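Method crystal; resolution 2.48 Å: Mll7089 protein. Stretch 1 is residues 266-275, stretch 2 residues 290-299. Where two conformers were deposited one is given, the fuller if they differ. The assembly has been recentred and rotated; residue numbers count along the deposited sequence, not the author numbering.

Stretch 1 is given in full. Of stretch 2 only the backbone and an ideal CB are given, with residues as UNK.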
# COMPACT_ATOMS: atom_id res chain seq x y z
N ALA A 266 13.62 -4.61 6.26
CA ALA A 266 14.21 -3.75 7.27
C ALA A 266 15.68 -4.08 7.61
O ALA A 266 16.22 -3.59 8.60
CB ALA A 266 13.34 -3.82 8.52
N ALA A 267 16.34 -4.88 6.79
CA ALA A 267 17.70 -5.26 7.06
C ALA A 267 18.41 -5.44 5.75
O ALA A 267 17.88 -6.08 4.85
CB ALA A 267 17.71 -6.61 7.80
N ASP A 268 19.61 -4.88 5.65
CA ASP A 268 20.50 -5.29 4.58
C ASP A 268 21.17 -6.61 4.94
O ASP A 268 21.48 -7.40 4.06
CB ASP A 268 21.60 -4.26 4.34
CG ASP A 268 21.09 -2.96 3.80
OD1 ASP A 268 20.20 -2.93 2.92
OD2 ASP A 268 21.61 -1.92 4.24
N ILE A 269 21.42 -6.83 6.22
CA ILE A 269 22.03 -8.09 6.69
C ILE A 269 21.22 -8.52 7.91
O ILE A 269 20.85 -7.64 8.70
CB ILE A 269 23.49 -7.96 7.16
CG1 ILE A 269 24.39 -7.37 6.10
CG2 ILE A 269 24.09 -9.34 7.65
CD1 ILE A 269 25.58 -6.77 6.69
N LEU A 270 20.90 -9.82 8.04
CA LEU A 270 20.24 -10.31 9.25
C LEU A 270 21.28 -10.91 10.23
O LEU A 270 22.04 -11.77 9.80
CB LEU A 270 19.11 -11.31 8.90
CG LEU A 270 18.38 -12.06 10.06
CD1 LEU A 270 17.39 -11.18 10.74
CD2 LEU A 270 17.66 -13.27 9.53
N ASN A 271 21.40 -10.41 11.49
CA ASN A 271 22.30 -11.07 12.47
C ASN A 271 21.55 -12.16 13.23
O ASN A 271 20.39 -12.01 13.55
CB ASN A 271 22.93 -10.09 13.47
CG ASN A 271 24.16 -10.67 14.22
OD1 ASN A 271 24.12 -10.86 15.46
ND2 ASN A 271 25.27 -10.90 13.48
N VAL A 272 22.22 -13.26 13.49
CA VAL A 272 21.60 -14.34 14.25
C VAL A 272 22.61 -14.89 15.23
O VAL A 272 23.77 -14.55 15.14
CB VAL A 272 21.07 -15.53 13.36
CG1 VAL A 272 20.11 -15.03 12.30
CG2 VAL A 272 22.23 -16.29 12.73
N HIS A 273 22.16 -15.77 16.10
CA HIS A 273 23.03 -16.43 17.08
C HIS A 273 23.04 -17.93 16.89
O HIS A 273 23.13 -18.37 15.77
CB HIS A 273 22.69 -15.98 18.51
CG HIS A 273 23.17 -14.59 18.79
ND1 HIS A 273 24.45 -14.32 19.22
CD2 HIS A 273 22.57 -13.39 18.60
CE1 HIS A 273 24.61 -13.01 19.32
NE2 HIS A 273 23.48 -12.42 18.97
N GLY A 274 22.95 -18.72 17.96
CA GLY A 274 23.21 -20.15 17.90
C GLY A 274 22.02 -21.09 18.06
O GLY A 274 22.23 -22.26 18.34
N GLN A 275 20.78 -20.60 17.87
CA GLN A 275 19.65 -21.49 17.91
C GLN A 275 19.68 -22.33 16.67
O GLN A 275 19.06 -22.00 15.66
CB GLN A 275 18.34 -20.72 18.00
CG GLN A 275 18.21 -19.86 19.24
CD GLN A 275 18.95 -18.54 19.10
OE1 GLN A 275 19.62 -18.26 18.07
NE2 GLN A 275 18.86 -17.72 20.15
N UNK A 290 17.37 -13.48 -0.76
CA UNK A 290 18.57 -12.81 -1.23
C UNK A 290 19.19 -11.93 -0.17
O UNK A 290 19.95 -10.99 -0.51
CB UNK A 290 18.25 -11.97 -2.47
N UNK A 291 18.86 -12.20 1.09
CA UNK A 291 19.40 -11.48 2.27
C UNK A 291 20.60 -12.26 2.84
O UNK A 291 20.48 -13.47 3.12
CB UNK A 291 18.32 -11.30 3.34
N UNK A 292 21.75 -11.61 3.00
CA UNK A 292 22.86 -12.29 3.70
C UNK A 292 22.67 -12.33 5.21
O UNK A 292 21.86 -11.60 5.74
CB UNK A 292 24.19 -11.60 3.38
N UNK A 293 23.47 -13.12 5.92
CA UNK A 293 23.29 -13.35 7.36
C UNK A 293 24.64 -13.27 7.98
O UNK A 293 25.61 -13.72 7.37
CB UNK A 293 22.62 -14.69 7.66
N UNK A 294 24.73 -12.66 9.17
CA UNK A 294 25.97 -12.78 9.95
C UNK A 294 25.68 -13.54 11.22
O UNK A 294 24.62 -13.47 11.73
CB UNK A 294 26.57 -11.41 10.27
N UNK A 295 26.63 -14.37 11.62
CA UNK A 295 26.57 -15.08 12.90
C UNK A 295 27.30 -14.28 14.01
O UNK A 295 28.50 -13.98 13.89
CB UNK A 295 27.19 -16.47 12.76
N UNK A 296 26.54 -13.91 15.03
CA UNK A 296 27.06 -13.26 16.18
C UNK A 296 27.65 -14.26 17.19
O UNK A 296 27.80 -15.47 16.89
CB UNK A 296 25.96 -12.42 16.83
N UNK A 297 28.03 -13.72 18.36
CA UNK A 297 28.58 -14.52 19.43
C UNK A 297 27.70 -15.71 19.71
O UNK A 297 26.51 -15.53 19.93
CB UNK A 297 28.76 -13.68 20.70
N UNK A 298 28.29 -16.90 19.61
CA UNK A 298 27.69 -18.09 20.17
C UNK A 298 28.63 -18.59 21.27
O UNK A 298 29.85 -18.44 21.18
CB UNK A 298 27.45 -19.16 19.10
N UNK A 299 28.07 -19.11 22.35
CA UNK A 299 28.90 -19.63 23.43
C UNK A 299 29.86 -20.69 22.92
O UNK A 299 29.45 -21.68 22.38
CB UNK A 299 28.03 -20.21 24.55

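Position 290 has phi 87° and psi 20°. An ideal CB would find nothing of stretch 1 within 5.5 Å, so stretch 1 sets no condition and the backbone favours glycine, with asparagine a possible alternative. The residue is Gly 290, the first to leave helical angles after a helix.

At 291 the CA-to-CB bond runs sideways, and the ideal CB lies 5.1 Å from Asp 268 O. A medium or long apolar side chain could fill the space beside Ala 267 and Leu 270. The residue is Ile 291: its CG2 comes 4.4 Å from Leu 270 CB.

Position 292 has phi -76°, which proline tolerates, and its nitrogen has no acceptor to meet in stretch 1 at hydrogen-bonding distance. Its sideways CB is 4.8 Å from Ile 269 CG2, so a compact apolar group suits, proline among several. The residue is Pro 292, whose CG packs 4.1 Å from Ile 269 CG1. Its backbone O accepts from Leu 270 N at 3.1 Å with an angle of 171°.

Position 293 pairs with Leu 270, CA to CA 4.7 Å, and its CB shares the face of Leu 270 and Val 272. With Val 272 CG1 5.3 Å from that CB, valine, isoleucine or leucine would fit. The residue is Ile 293; its CG2 meets Val 272 CG2 at 3.9 Å and its CG1 lies 4.3 Å from Leu 270 CB.

Position 294 turns to the other face, with Asn 271. The ideal CB is 3.5 Å from Asn 271 ND2, a donor, and 4.2 Å from Ile 269 CG2, so a small side chain bearing an acceptor is attractive; serine or threonine would answer. The residue is Ser 294, chi1 56° (p), and its OG accepts from Asn 271 ND2 at 2.7 Å, angle 163°. The backbone bonds both ways: Ser 294 N to Leu 270 O, 2.9 Å, and Val 272 N to Ser 294 O, 3.0 Å.

Position 295 returns to the face of Val 272, where a branched or long apolar chain could reach its methyls. The residue is Ile 295, with CD1 3.6 Å from Val 272 CG2. A water accepts from Asn 271 ND2 and donates weakly to Ile 295 O.

Position 296 points toward stretch 1, and an ideal CB would clash with Asn 271 OD1 at 2.8 Å and His 273 CE1 at 2.9 Å, which indicates glycine. Gly 296 N donates to Val 272 O at 2.8 Å.

At 297 the CB points sideways, 4.4 Å from His 273 CE1, and the backbone O, 2.5 Å from His 273 ND1, does the bonding, so stretch 1 leaves the side chain largely free. The residue is Asn 297; that O accepts from ND1 in a very short bond at the ring edge.

At 298 the sideways CB is 4.5 Å from Gly 274 CA, leaving room for a small or branched group. The residue is Thr 298, with CG2 3.3 Å from Gly 274 N.

Position 299 is out of reach; it is Phe 299.

Stretch 2 290-299: GIPISIGNTF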
# COMPACT_ATOMS: atom_id res chain seq x y z
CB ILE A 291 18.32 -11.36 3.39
CG1 ILE A 291 17.04 -10.70 2.85
CG2 ILE A 291 18.85 -10.59 4.61
CD1 ILE A 291 17.28 -9.31 2.16
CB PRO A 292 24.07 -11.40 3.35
CG PRO A 292 23.48 -10.02 3.11
CD PRO A 292 22.10 -10.25 2.55
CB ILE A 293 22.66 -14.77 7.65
CG1 ILE A 293 21.15 -14.74 7.35
CG2 ILE A 293 22.94 -15.28 9.07
CD1 ILE A 293 20.43 -16.09 7.56
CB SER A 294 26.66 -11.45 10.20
OG SER A 294 25.74 -10.58 10.84
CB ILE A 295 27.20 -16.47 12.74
CG1 ILE A 295 26.63 -17.17 11.47
CG2 ILE A 295 27.15 -17.25 14.08
CD1 ILE A 295 25.28 -17.84 11.54
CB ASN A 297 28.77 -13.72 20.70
CG ASN A 297 29.92 -12.78 20.60
OD1 ASN A 297 29.80 -11.60 20.94
ND2 ASN A 297 31.04 -13.27 20.09
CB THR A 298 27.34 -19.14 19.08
OG1 THR A 298 28.49 -19.55 18.32
CG2 THR A 298 26.29 -18.54 18.11
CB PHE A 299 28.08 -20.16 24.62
CG PHE A 299 28.85 -20.15 25.90
CD1 PHE A 299 28.75 -19.08 26.77
CD2 PHE A 299 29.74 -21.19 26.20
CE1 PHE A 299 29.49 -19.05 27.94
CE2 PHE A 299 30.48 -21.17 27.38
CZ PHE A 299 30.36 -20.11 28.25
O HOH W 1 28.10 -11.14 13.40
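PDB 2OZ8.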